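Local atomic coordinates of 3'-5' exonuclease crn-4 (Caenorhabditis elegans, PDB entry 3CG7), a protein that degrades RNA and DNA from the 3' end as a metal-dependent homodimeric exonuclease and takes part in apoptotic DNA breakdown. Residues N34-C39 against K233-S238; A45-D50 against D194-A199; I60-Y65 against D96-Q101; K211-E216 against I257-F262; L218-S223 against G268-C273. All coordinates share one frame; numbering follows the deposited sequence.

Contact 1. Residues N34-C39 against K233-S238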
# COMPACT_ATOMS: atom_id res chain seq x y z
N ASN A 34 -0.67 -9.93 6.00
CA ASN A 34 -0.51 -10.42 4.64
C ASN A 34 0.95 -10.63 4.26
O ASN A 34 1.75 -9.68 4.21
CB ASN A 34 -1.17 -9.50 3.62
CG ASN A 34 -1.03 -10.01 2.20
OD1 ASN A 34 -1.09 -11.22 1.95
ND2 ASN A 34 -0.82 -9.10 1.26
N GLN A 35 1.28 -11.87 3.95
CA GLN A 35 2.64 -12.24 3.64
C GLN A 35 2.91 -12.27 2.14
O GLN A 35 4.06 -12.40 1.71
CB GLN A 35 2.95 -13.58 4.29
CG GLN A 35 4.37 -13.71 4.77
CD GLN A 35 4.67 -12.92 6.02
OE1 GLN A 35 5.80 -12.50 6.22
NE2 GLN A 35 3.66 -12.73 6.88
N ASP A 36 1.86 -12.14 1.33
CA ASP A 36 1.99 -12.06 -0.13
C ASP A 36 2.13 -10.59 -0.47
O ASP A 36 1.21 -9.95 -1.00
CB ASP A 36 0.79 -12.71 -0.84
CG ASP A 36 0.98 -12.83 -2.36
OD1 ASP A 36 2.02 -12.38 -2.89
OD2 ASP A 36 0.07 -13.36 -3.03
N TYR A 37 3.30 -10.05 -0.14
CA TYR A 37 3.52 -8.62 -0.13
C TYR A 37 4.84 -8.27 -0.81
O TYR A 37 5.87 -8.88 -0.52
CB TYR A 37 3.50 -8.11 1.31
CG TYR A 37 3.35 -6.60 1.40
CD1 TYR A 37 2.09 -6.01 1.52
CD2 TYR A 37 4.48 -5.77 1.37
CE1 TYR A 37 1.95 -4.64 1.60
CE2 TYR A 37 4.34 -4.38 1.44
CZ TYR A 37 3.07 -3.82 1.56
OH TYR A 37 2.94 -2.45 1.64
N PRO A 38 4.81 -7.28 -1.71
CA PRO A 38 6.03 -6.90 -2.39
C PRO A 38 6.85 -5.94 -1.54
O PRO A 38 6.84 -4.73 -1.78
CB PRO A 38 5.51 -6.20 -3.65
CG PRO A 38 4.20 -5.64 -3.26
CD PRO A 38 3.67 -6.46 -2.12
N CYS A 39 7.55 -6.47 -0.54
CA CYS A 39 8.37 -5.67 0.37
C CYS A 39 9.33 -4.76 -0.36
O CYS A 39 10.07 -5.20 -1.23
CB CYS A 39 9.13 -6.56 1.35
SG CYS A 39 8.00 -7.42 2.46
N LYS A 233 -2.63 -23.69 1.22
CA LYS A 233 -3.57 -22.66 0.72
C LYS A 233 -3.63 -21.41 1.60
O LYS A 233 -3.92 -20.31 1.12
CB LYS A 233 -4.98 -23.24 0.53
CG LYS A 233 -5.19 -24.15 -0.71
CD LYS A 233 -4.54 -25.55 -0.56
CE LYS A 233 -5.10 -26.32 0.65
NZ LYS A 233 -4.02 -27.00 1.42
N GLU A 234 -3.36 -21.58 2.90
CA GLU A 234 -3.41 -20.47 3.86
C GLU A 234 -2.02 -19.87 4.14
O GLU A 234 -1.79 -19.34 5.22
CB GLU A 234 -4.03 -20.94 5.18
CG GLU A 234 -5.34 -21.72 5.05
CD GLU A 234 -6.44 -20.96 4.32
OE1 GLU A 234 -6.53 -19.72 4.49
OE2 GLU A 234 -7.22 -21.60 3.59
N TRP A 235 -1.12 -19.95 3.16
CA TRP A 235 0.27 -19.56 3.37
C TRP A 235 0.46 -18.08 3.65
O TRP A 235 1.43 -17.69 4.29
CB TRP A 235 1.17 -20.02 2.21
CG TRP A 235 0.94 -19.34 0.87
CD1 TRP A 235 0.13 -19.78 -0.14
CD2 TRP A 235 1.56 -18.14 0.40
NE1 TRP A 235 0.20 -18.92 -1.21
CE2 TRP A 235 1.08 -17.91 -0.91
CE3 TRP A 235 2.48 -17.24 0.95
CZ2 TRP A 235 1.47 -16.81 -1.67
CZ3 TRP A 235 2.88 -16.15 0.19
CH2 TRP A 235 2.37 -15.94 -1.11
N ARG A 236 -0.49 -17.27 3.18
CA ARG A 236 -0.38 -15.81 3.26
C ARG A 236 -0.48 -15.24 4.67
O ARG A 236 -0.15 -14.07 4.89
CB ARG A 236 -1.41 -15.16 2.32
CG ARG A 236 -1.11 -15.41 0.85
CD ARG A 236 -2.18 -14.84 -0.06
NE ARG A 236 -1.86 -15.04 -1.47
CZ ARG A 236 -2.14 -16.15 -2.17
NH1 ARG A 236 -2.75 -17.17 -1.58
NH2 ARG A 236 -1.81 -16.23 -3.45
N SER A 237 -0.93 -16.05 5.62
CA SER A 237 -0.96 -15.59 7.02
C SER A 237 0.08 -16.27 7.92
O SER A 237 -0.02 -16.20 9.15
CB SER A 237 -2.37 -15.69 7.60
OG SER A 237 -2.90 -16.98 7.42
N SER A 238 1.07 -16.90 7.30
CA SER A 238 2.11 -17.63 8.02
C SER A 238 3.50 -17.27 7.51
O SER A 238 3.78 -17.39 6.32
CB SER A 238 1.87 -19.14 7.91
OG SER A 238 2.97 -19.87 8.42

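Contact 2. Residues A45-D50 against D194-A199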
# COMPACT_ATOMS: atom_id res chain seq x y z
N ALA A 45 20.52 0.96 6.49
CA ALA A 45 21.49 1.39 7.52
C ALA A 45 22.68 0.45 7.66
O ALA A 45 22.53 -0.78 7.56
CB ALA A 45 20.81 1.57 8.86
N ILE A 46 23.85 1.03 7.90
CA ILE A 46 25.11 0.29 8.00
C ILE A 46 26.06 0.94 9.00
O ILE A 46 26.26 2.15 8.98
CB ILE A 46 25.84 0.19 6.64
CG1 ILE A 46 24.93 -0.39 5.55
CG2 ILE A 46 27.14 -0.62 6.77
CD1 ILE A 46 25.54 -0.37 4.17
N VAL A 47 26.65 0.12 9.88
CA VAL A 47 27.72 0.58 10.74
C VAL A 47 28.95 -0.31 10.54
O VAL A 47 28.82 -1.52 10.34
CB VAL A 47 27.28 0.68 12.23
CG1 VAL A 47 26.91 -0.67 12.77
CG2 VAL A 47 28.37 1.32 13.09
N ALA A 48 30.14 0.29 10.57
CA ALA A 48 31.38 -0.45 10.32
C ALA A 48 32.02 -0.95 11.61
O ALA A 48 31.93 -0.31 12.66
CB ALA A 48 32.37 0.39 9.54
N TYR A 49 32.65 -2.11 11.50
CA TYR A 49 33.42 -2.70 12.59
C TYR A 49 34.84 -2.99 12.12
O TYR A 49 35.06 -3.68 11.11
CB TYR A 49 32.72 -3.96 13.10
CG TYR A 49 33.48 -4.74 14.16
CD1 TYR A 49 33.54 -4.29 15.48
CD2 TYR A 49 34.09 -5.95 13.85
CE1 TYR A 49 34.22 -5.01 16.46
CE2 TYR A 49 34.77 -6.69 14.82
CZ TYR A 49 34.83 -6.21 16.12
OH TYR A 49 35.50 -6.95 17.07
N ASP A 50 35.80 -2.46 12.87
CA ASP A 50 37.23 -2.67 12.64
C ASP A 50 37.64 -3.96 13.34
O ASP A 50 37.60 -4.04 14.57
CB ASP A 50 38.01 -1.47 13.20
CG ASP A 50 39.50 -1.53 12.91
OD1 ASP A 50 39.99 -2.50 12.31
OD2 ASP A 50 40.20 -0.56 13.29
N ASP A 194 19.27 -1.15 15.33
CA ASP A 194 19.49 -2.56 15.07
C ASP A 194 20.96 -2.81 14.70
O ASP A 194 21.58 -3.76 15.20
CB ASP A 194 18.56 -3.07 13.95
CG ASP A 194 17.12 -3.32 14.41
OD1 ASP A 194 16.37 -3.95 13.65
OD2 ASP A 194 16.72 -2.89 15.51
N CYS A 195 21.51 -1.96 13.83
CA CYS A 195 22.92 -2.05 13.45
C CYS A 195 23.85 -1.91 14.65
O CYS A 195 24.85 -2.63 14.75
CB CYS A 195 23.26 -1.01 12.39
SG CYS A 195 22.75 -1.43 10.71
N LEU A 196 23.53 -0.97 15.54
CA LEU A 196 24.34 -0.73 16.73
C LEU A 196 24.25 -1.92 17.69
O LEU A 196 25.27 -2.37 18.22
CB LEU A 196 23.97 0.59 17.43
CG LEU A 196 24.30 1.90 16.69
CD1 LEU A 196 23.82 3.13 17.45
CD2 LEU A 196 25.78 2.01 16.37
N ASN A 197 23.04 -2.44 17.90
CA ASN A 197 22.86 -3.64 18.70
C ASN A 197 23.63 -4.84 18.15
O ASN A 197 24.32 -5.52 18.91
CB ASN A 197 21.38 -3.98 18.85
CG ASN A 197 20.72 -3.18 19.94
OD1 ASN A 197 20.96 -3.42 21.13
ND2 ASN A 197 19.91 -2.20 19.56
N ILE A 198 23.52 -5.09 16.85
CA ILE A 198 24.21 -6.20 16.21
C ILE A 198 25.74 -6.06 16.32
O ILE A 198 26.43 -7.05 16.55
CB ILE A 198 23.79 -6.35 14.73
CG1 ILE A 198 22.31 -6.75 14.62
CG2 ILE A 198 24.68 -7.37 14.00
CD1 ILE A 198 21.71 -6.53 13.21
N ALA A 199 26.25 -4.83 16.16
CA ALA A 199 27.68 -4.58 16.26
C ALA A 199 28.20 -4.87 17.67
O ALA A 199 29.27 -5.46 17.84
CB ALA A 199 28.01 -3.14 15.86

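Contact 3. Residues I60-Y65 against D96-Q101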
# COMPACT_ATOMS: atom_id res chain seq x y z
N ILE A 60 31.72 5.78 11.07
CA ILE A 60 31.73 5.25 9.71
C ILE A 60 30.43 4.48 9.49
O ILE A 60 30.35 3.27 9.77
CB ILE A 60 32.96 4.34 9.41
CG1 ILE A 60 34.27 5.05 9.78
CG2 ILE A 60 32.98 3.91 7.93
CD1 ILE A 60 35.52 4.18 9.60
N SER A 61 29.42 5.19 9.01
CA SER A 61 28.08 4.64 8.90
C SER A 61 27.32 5.19 7.69
O SER A 61 27.68 6.22 7.13
CB SER A 61 27.30 4.89 10.19
OG SER A 61 26.86 6.23 10.26
N PHE A 62 26.27 4.47 7.31
CA PHE A 62 25.40 4.88 6.22
C PHE A 62 23.99 4.74 6.76
O PHE A 62 23.66 3.73 7.38
CB PHE A 62 25.63 3.96 5.02
CG PHE A 62 24.80 4.30 3.81
CD1 PHE A 62 25.24 5.24 2.89
CD2 PHE A 62 23.57 3.67 3.59
CE1 PHE A 62 24.48 5.55 1.76
CE2 PHE A 62 22.80 3.98 2.46
CZ PHE A 62 23.26 4.92 1.55
N ASN A 63 23.15 5.75 6.55
CA ASN A 63 21.79 5.72 7.09
C ASN A 63 20.83 6.52 6.24
O ASN A 63 20.80 7.75 6.32
CB ASN A 63 21.75 6.23 8.53
CG ASN A 63 20.43 5.94 9.22
OD1 ASN A 63 19.56 5.27 8.68
ND2 ASN A 63 20.27 6.45 10.43
N LYS A 64 20.03 5.83 5.43
CA LYS A 64 19.13 6.53 4.53
C LYS A 64 17.73 5.94 4.47
O LYS A 64 17.55 4.72 4.46
CB LYS A 64 19.73 6.66 3.13
CG LYS A 64 20.98 7.54 3.12
CD LYS A 64 21.15 8.31 1.83
CE LYS A 64 22.45 9.13 1.84
NZ LYS A 64 22.39 10.24 2.83
N TYR A 65 16.75 6.83 4.46
CA TYR A 65 15.38 6.48 4.15
C TYR A 65 15.27 6.25 2.65
O TYR A 65 16.05 6.82 1.87
CB TYR A 65 14.45 7.60 4.58
CG TYR A 65 14.32 7.76 6.08
CD1 TYR A 65 13.76 6.74 6.86
CD2 TYR A 65 14.75 8.93 6.71
CE1 TYR A 65 13.63 6.88 8.24
CE2 TYR A 65 14.62 9.08 8.09
CZ TYR A 65 14.07 8.05 8.84
OH TYR A 65 13.94 8.19 10.20
N ASP A 96 17.04 2.92 -6.38
CA ASP A 96 18.14 3.03 -7.35
C ASP A 96 19.10 4.19 -7.03
O ASP A 96 20.31 4.05 -7.23
CB ASP A 96 17.62 3.10 -8.80
CG ASP A 96 16.73 4.32 -9.08
OD1 ASP A 96 16.87 4.89 -10.18
OD2 ASP A 96 15.89 4.71 -8.24
N VAL A 97 18.57 5.29 -6.51
CA VAL A 97 19.38 6.46 -6.15
C VAL A 97 20.13 6.19 -4.85
O VAL A 97 21.35 6.37 -4.78
CB VAL A 97 18.53 7.78 -6.07
CG1 VAL A 97 19.39 8.96 -5.62
CG2 VAL A 97 17.90 8.09 -7.42
N VAL A 98 19.39 5.76 -3.83
CA VAL A 98 19.96 5.43 -2.52
C VAL A 98 21.02 4.32 -2.63
O VAL A 98 22.05 4.38 -1.94
CB VAL A 98 18.87 5.05 -1.49
CG1 VAL A 98 19.50 4.64 -0.17
CG2 VAL A 98 17.91 6.21 -1.29
N TYR A 99 20.79 3.34 -3.50
CA TYR A 99 21.73 2.24 -3.68
C TYR A 99 23.01 2.72 -4.34
O TYR A 99 24.10 2.23 -4.04
CB TYR A 99 21.13 1.08 -4.48
CG TYR A 99 22.11 -0.05 -4.67
CD1 TYR A 99 22.48 -0.88 -3.60
CD2 TYR A 99 22.71 -0.28 -5.91
CE1 TYR A 99 23.40 -1.90 -3.76
CE2 TYR A 99 23.63 -1.31 -6.08
CZ TYR A 99 23.97 -2.12 -5.00
OH TYR A 99 24.88 -3.14 -5.17
N GLU A 100 22.87 3.67 -5.26
CA GLU A 100 23.99 4.30 -5.93
C GLU A 100 24.82 5.10 -4.92
O GLU A 100 26.05 5.08 -4.97
CB GLU A 100 23.46 5.15 -7.10
CG GLU A 100 24.39 6.23 -7.64
CD GLU A 100 25.68 5.69 -8.24
OE1 GLU A 100 25.76 4.47 -8.52
OE2 GLU A 100 26.61 6.51 -8.42
N GLN A 101 24.15 5.77 -3.99
CA GLN A 101 24.83 6.48 -2.91
C GLN A 101 25.60 5.53 -2.00
O GLN A 101 26.66 5.87 -1.48
CB GLN A 101 23.82 7.28 -2.08
CG GLN A 101 23.24 8.47 -2.81
CD GLN A 101 22.15 9.14 -2.02
OE1 GLN A 101 21.19 8.50 -1.56
NE2 GLN A 101 22.28 10.45 -1.84

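Contact 4. Residues K211-E216 against I257-F262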
# COMPACT_ATOMS: atom_id res chain seq x y z
N LYS A 211 33.66 -17.96 16.56
CA LYS A 211 34.35 -17.96 15.28
C LYS A 211 33.44 -17.27 14.26
O LYS A 211 32.47 -17.84 13.77
CB LYS A 211 34.72 -19.39 14.88
CG LYS A 211 35.92 -19.95 15.66
CD LYS A 211 35.69 -21.38 16.24
CE LYS A 211 36.08 -22.50 15.26
NZ LYS A 211 35.10 -22.68 14.13
N VAL A 212 33.76 -16.01 13.97
CA VAL A 212 32.93 -15.16 13.13
C VAL A 212 33.46 -15.13 11.70
O VAL A 212 34.50 -14.55 11.43
CB VAL A 212 32.84 -13.73 13.71
CG1 VAL A 212 32.15 -12.78 12.73
CG2 VAL A 212 32.08 -13.74 15.03
N THR A 213 32.71 -15.77 10.80
CA THR A 213 33.06 -15.86 9.38
C THR A 213 31.79 -15.93 8.55
O THR A 213 30.70 -16.10 9.07
CB THR A 213 33.77 -17.18 9.06
OG1 THR A 213 34.14 -17.84 10.28
CG2 THR A 213 34.97 -16.94 8.19
N VAL A 214 31.96 -15.83 7.24
CA VAL A 214 30.89 -16.12 6.31
C VAL A 214 30.34 -17.53 6.58
O VAL A 214 31.09 -18.51 6.57
CB VAL A 214 31.35 -15.96 4.84
CG1 VAL A 214 30.38 -16.63 3.87
CG2 VAL A 214 31.52 -14.48 4.50
N ASN A 215 29.04 -17.61 6.84
CA ASN A 215 28.38 -18.90 7.05
C ASN A 215 27.26 -19.17 6.03
O ASN A 215 26.76 -20.29 5.94
CB ASN A 215 27.86 -19.03 8.50
CG ASN A 215 27.00 -17.85 8.92
OD1 ASN A 215 26.73 -16.95 8.13
ND2 ASN A 215 26.56 -17.86 10.17
N GLU A 216 26.88 -18.14 5.27
CA GLU A 216 25.81 -18.30 4.28
C GLU A 216 26.18 -17.78 2.89
O GLU A 216 26.77 -16.71 2.74
CB GLU A 216 24.49 -17.72 4.81
CG GLU A 216 23.78 -18.68 5.78
CD GLU A 216 22.50 -18.13 6.40
OE1 GLU A 216 21.94 -17.13 5.89
OE2 GLU A 216 22.04 -18.70 7.42
N ILE A 257 27.68 -22.96 4.97
CA ILE A 257 29.05 -23.46 4.94
C ILE A 257 29.66 -23.46 6.36
O ILE A 257 29.49 -22.50 7.12
CB ILE A 257 29.93 -22.67 3.91
CG1 ILE A 257 31.27 -23.39 3.69
CG2 ILE A 257 30.14 -21.22 4.35
CD1 ILE A 257 31.97 -23.04 2.38
N ARG A 258 30.34 -24.56 6.70
CA ARG A 258 31.07 -24.68 7.97
C ARG A 258 32.22 -23.69 8.04
O ARG A 258 32.83 -23.38 7.03
CB ARG A 258 31.64 -26.09 8.15
CG ARG A 258 30.71 -27.10 8.81
CD ARG A 258 31.46 -28.39 9.17
NE ARG A 258 32.12 -29.00 8.02
CZ ARG A 258 31.54 -29.82 7.15
NH1 ARG A 258 30.26 -30.14 7.27
NH2 ARG A 258 32.25 -30.32 6.14
N ALA A 259 32.52 -23.23 9.25
CA ALA A 259 33.57 -22.23 9.48
C ALA A 259 34.91 -22.58 8.82
O ALA A 259 35.49 -21.75 8.13
CB ALA A 259 33.75 -21.99 10.98
N GLY A 260 35.36 -23.82 9.02
CA GLY A 260 36.64 -24.28 8.48
C GLY A 260 36.64 -24.57 6.98
O GLY A 260 37.69 -24.89 6.41
N ASP A 261 35.48 -24.47 6.34
CA ASP A 261 35.37 -24.74 4.91
C ASP A 261 35.39 -23.47 4.06
O ASP A 261 35.65 -23.54 2.85
CB ASP A 261 34.11 -25.57 4.58
CG ASP A 261 34.24 -27.03 5.03
OD1 ASP A 261 35.37 -27.49 5.29
OD2 ASP A 261 33.20 -27.72 5.10
N PHE A 262 35.11 -22.31 4.66
CA PHE A 262 35.14 -21.06 3.91
C PHE A 262 36.56 -20.67 3.49
O PHE A 262 37.52 -20.84 4.25
CB PHE A 262 34.46 -19.91 4.68
CG PHE A 262 34.50 -18.59 3.94
CD1 PHE A 262 33.73 -18.39 2.79
CD2 PHE A 262 35.32 -17.55 4.38
CE1 PHE A 262 33.78 -17.18 2.10
CE2 PHE A 262 35.37 -16.34 3.69
CZ PHE A 262 34.60 -16.15 2.55

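Contact 5. Residues L218-S223 against G268-C273. With ZN (zinc ion), chain C.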
# COMPACT_ATOMS: atom_id res chain seq x y z
N LEU A 218 24.75 -17.44 -1.28
CA LEU A 218 23.60 -17.45 -2.17
C LEU A 218 23.96 -18.11 -3.47
O LEU A 218 24.89 -17.67 -4.17
CB LEU A 218 23.04 -16.04 -2.38
CG LEU A 218 22.52 -15.35 -1.12
CD1 LEU A 218 22.06 -13.96 -1.44
CD2 LEU A 218 21.41 -16.16 -0.47
N THR A 219 23.23 -19.16 -3.80
CA THR A 219 23.54 -19.99 -4.94
C THR A 219 22.34 -20.08 -5.89
O THR A 219 21.20 -19.87 -5.48
CB THR A 219 24.02 -21.39 -4.47
OG1 THR A 219 24.76 -22.02 -5.51
CG2 THR A 219 22.85 -22.27 -4.07
N CYS A 220 22.60 -20.38 -7.16
CA CYS A 220 21.55 -20.38 -8.17
C CYS A 220 20.73 -21.67 -8.20
O CYS A 220 19.69 -21.74 -8.87
CB CYS A 220 22.15 -20.13 -9.55
SG CYS A 220 23.37 -21.38 -10.03
N CYS A 221 21.18 -22.70 -7.49
CA CYS A 221 20.56 -24.01 -7.62
C CYS A 221 20.59 -24.86 -6.36
O CYS A 221 21.56 -24.85 -5.62
CB CYS A 221 21.22 -24.76 -8.77
SG CYS A 221 20.24 -26.12 -9.40
N ALA A 222 19.51 -25.59 -6.13
CA ALA A 222 19.43 -26.55 -5.04
C ALA A 222 18.57 -27.74 -5.45
O ALA A 222 17.54 -27.58 -6.11
CB ALA A 222 18.86 -25.89 -3.78
N SER A 223 19.00 -28.94 -5.04
CA SER A 223 18.30 -30.17 -5.38
C SER A 223 16.88 -30.22 -4.81
O SER A 223 15.98 -30.82 -5.42
CB SER A 223 19.10 -31.40 -4.93
OG SER A 223 19.22 -31.42 -3.52
N GLY A 268 34.24 -13.99 -6.09
CA GLY A 268 32.79 -13.96 -6.07
C GLY A 268 32.38 -14.96 -7.13
O GLY A 268 32.05 -14.59 -8.26
N VAL A 269 32.47 -16.24 -6.78
CA VAL A 269 32.12 -17.33 -7.69
C VAL A 269 31.02 -18.16 -7.03
O VAL A 269 31.02 -18.38 -5.82
CB VAL A 269 33.37 -18.21 -8.10
CG1 VAL A 269 34.65 -17.35 -8.22
CG2 VAL A 269 33.60 -19.38 -7.13
N CYS A 270 30.07 -18.61 -7.84
CA CYS A 270 28.93 -19.35 -7.33
C CYS A 270 29.35 -20.76 -6.91
O CYS A 270 30.06 -21.44 -7.65
CB CYS A 270 27.83 -19.39 -8.38
SG CYS A 270 26.37 -20.31 -7.87
N ARG A 271 28.91 -21.19 -5.73
CA ARG A 271 29.29 -22.51 -5.18
C ARG A 271 28.82 -23.67 -6.05
O ARG A 271 29.46 -24.72 -6.07
CB ARG A 271 28.77 -22.71 -3.75
CG ARG A 271 29.35 -21.76 -2.73
CD ARG A 271 30.67 -22.26 -2.12
NE ARG A 271 31.77 -22.37 -3.08
CZ ARG A 271 32.34 -21.34 -3.70
NH1 ARG A 271 31.91 -20.10 -3.51
NH2 ARG A 271 33.35 -21.56 -4.54
N TYR A 272 27.71 -23.47 -6.76
CA TYR A 272 27.17 -24.52 -7.61
C TYR A 272 27.73 -24.49 -9.03
O TYR A 272 28.37 -25.45 -9.46
CB TYR A 272 25.64 -24.49 -7.63
CG TYR A 272 25.02 -25.56 -8.51
CD1 TYR A 272 24.85 -26.87 -8.04
CD2 TYR A 272 24.61 -25.26 -9.81
CE1 TYR A 272 24.29 -27.85 -8.85
CE2 TYR A 272 24.04 -26.24 -10.63
CZ TYR A 272 23.89 -27.53 -10.14
OH TYR A 272 23.33 -28.50 -10.95
N CYS A 273 27.49 -23.40 -9.76
CA CYS A 273 27.84 -23.36 -11.18
C CYS A 273 29.29 -22.93 -11.43
O CYS A 273 29.77 -22.99 -12.57
CB CYS A 273 26.85 -22.47 -11.96
SG CYS A 273 27.02 -20.70 -11.65
ZN ZN C . 25.38 -20.10 -10.14
O HOH W 1 27.61 -18.98 -4.10

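Contact 1. Residues N34-C39 against K233-S238
Arg236 and Asp36 form a salt bridge across the contact: NE of Arg236 lies 3.0 Å from OD2 of Asp36, and the bond is fairly straight at 158°. The carboxylate oxygen is met on its anti side and sits at the guanidinium edge, close to that plane; NH2 adds a weak second bond. With Asp36 CG anti to its own backbone N (chi1 -172°), the carboxylate lies alongside the extended arginine. It also accepts from the backbone N atoms of His300 and Phe301, while Arg236 NH1 pairs with Asp297. A lysine in place of this arginine has one charged nitrogen and would probably pair with only one of the two acids, leaving the other without its charged partner. The backbones are tied by Gln35 N, which donates to Arg236 O at 2.8 Å in the carbonyl plane. An Asx turn shapes the first segment, with Asn34 OD1 taking Asp36 N at 3.2 Å. Packing is supplied by Trp235, whose CH2 meets Asp36 CB at 3.6 Å while Arg236 CG covers one face of the indole. Around this loop-to-loop junction, helix 239-249 receives Gln35 and Trp235, and helix 300-305 receives Trp235 through Phe301.

Contact 2. Residues A45-D50 against D194-A199
Cys195, one residue after the metal ligand Asp194, points toward strand 41-50. Its SG stands beside the backbone N of its own residue (chi1 -79°), which carries the sulfur down to the strand, 3.2 Å from Ala45 O and 4.0 Å from Ala45 CB. Val47, two residues along the strand, packs on the same cysteine: its CG1 rests 3.7 Å from Cys195 CB and 3.5 Å from Cys195 O. The next residue, Leu196, leaves the helix at the flank, and its CD2 comes within 4.2 Å of Val47 CG2, so the two methyl branches of the valine are used by different helix residues. One turn further, Ala199 faces the sheet again, its CB 4.1 Å from Val47 CG1. Small residues on the helix at positions 195 and 199 thus leave space for the valine, and the axes approach to 8.0 Å with an angle of 27° between their directions. The side chains meet through apolar groups, and no hydrogen bond crosses the interface. Asp194 itself turns toward Asp25 and Glu27 on strand 20-28 and accepts from His189 N. This is the RNase H-like core of the DEDD exonucleases, in which a helix laid on the central sheet carries a metal-binding aspartate up to the acidic residues of the first strand.

Contact 3. Residues I60-Y65 against D96-Q101
Phe62 extends toward Val98 and Gln101 because its CG is anti to the backbone N (chi1 -179°), which carries the ring away from the strand and up to the helix. Lys64 instead keeps CG beside its backbone N and bends at chi2, bringing its aliphatic chain across the side chain of Gln101 at about a right angle. The pairing is part of a beta-alpha-beta crossover of the RNase H-like fold, in which helix 95-109 runs back over the sheet between strands 55-67 and 116-120; the short axes are nearly antiparallel, at 172°, and 9.7 Å apart. The Phe62 ring sits obliquely to the helix: CZ approaches Val98 O at 3.7 Å and Val98 CG1 at 4.1 Å, while CE1 lies 3.9 Å from Gln101 O. Phe44 of strand 41-50 makes an edge-to-face contact with the same ring, and Phe102 packs on it from the helix. Toward the partly exposed side, Lys64 CD lies 3.4 Å from Gln101 OE1, so methylenes rather than the ammonium group meet the amide. Val98 uses both branches: CG1 reaches Lys64 CB at 3.9 Å, and CG2 stops 3.7 Å from Tyr65 O.

Contact 4. Residues K211-E216 against I257-F262
Asn215 and Ile257 meet at one end of the outer antiparallel strand pair, where strand 216-219 begins and strand 253-256 has just finished. Ile257 N donates to Asn215 O at 3.0 Å; the N-H points well (160°), but the donor stands above the carbonyl plane. Beside this bond Ile257 CG2 rests 3.6 Å from Val214 O. The Asn215 amide turns the other way, to the backbone of Asn150. On that far side Asn215 and Glu216 both face Tyr148, a classic beta bulge in the pairing with strand 147-150. The apolar centre of the contact is a CH-pi interaction: Val214 CB lies over the middle of the Phe262 ring, 3.8 Å from its centroid and 10° off the normal. Phe262 CG is anti to the backbone N (chi1 179°), which extends the ring from its loop under the valine, and Thr213 CG2 comes obliquely to CD2 at 3.9 Å. A serine in place of Phe262 would probably open a gap beneath Val214 and take away the ring carbon that Thr213 CG2 packs on. Between these ends the second segment makes a tight turn, held by the backbone bond from Asp261 N to Arg258 O and by a salt bridge between the Arg258 and Asp261 side chains. Toward the surface, the bent chain of Lys211 brings NZ to 3.5 Å from Ala259 CB.

Contact 5. Residues L218-S223 against G268-C273
Cys220, Cys270 and Cys273 converge on one zinc ion, with SG-to-zinc distances of 2.4 Å, 2.5 Å and 2.3 Å respectively; Cys280 completes the four-cysteine site. Cys270 and Cys273 form a CxxC pair in the loop, and Cys220 sits just past strand 216-219, so the metal ties loop to strand end. Tyr272 N makes a weak hydrogen bond to Cys270 SG, which would be expected to offset some of the thiolate charge. Thr219 OG1 stands 3.3 Å from Cys270 SG, set there by its position anti to the backbone N (chi1 -159°). A water bridges the backbones by donating to Leu218 O and accepting from Arg271 N. The aromatic interactions belong to Tyr272, whose ring is covered on one face by Cys221. Cys221 CB is 3.7 Å from the Tyr272 ring centroid, a CH-pi contact 18° off the normal, and Cys221 SG lies 4.2 Å from it, also over the face. Cys220 SG comes to the ring only obliquely. Strand 216-219 leads into the site and pairs through Thr219 with Val253 of strand 253-256, while Arg146, in the loop before strand 147-150, holds Leu218 from the other side.

Overall arrangement
Contacts 2 and 3 share the sheet, their centres 15 Å apart: Ile46 N probably bonds Phe62 O at 2.8 Å, and helices 191-207 and 95-109 cover opposite faces of these neighbouring strands. Contact 2 reaches the active site, since it holds the metal ligand Asp194, and Cys195 lies about 4 Å from Asp25, side chain to side chain. Contacts 4 and 5, 16 Å apart between centres, follow the other end of the sheet; their segments alternate along the chain, and the loop bonded at Ile257 runs on to the zinc ligands. Contact 1 stands apart, its centre 30 Å from that of contact 2, and its Tyr37 and Pro38 touch Thr73 of the second subunit.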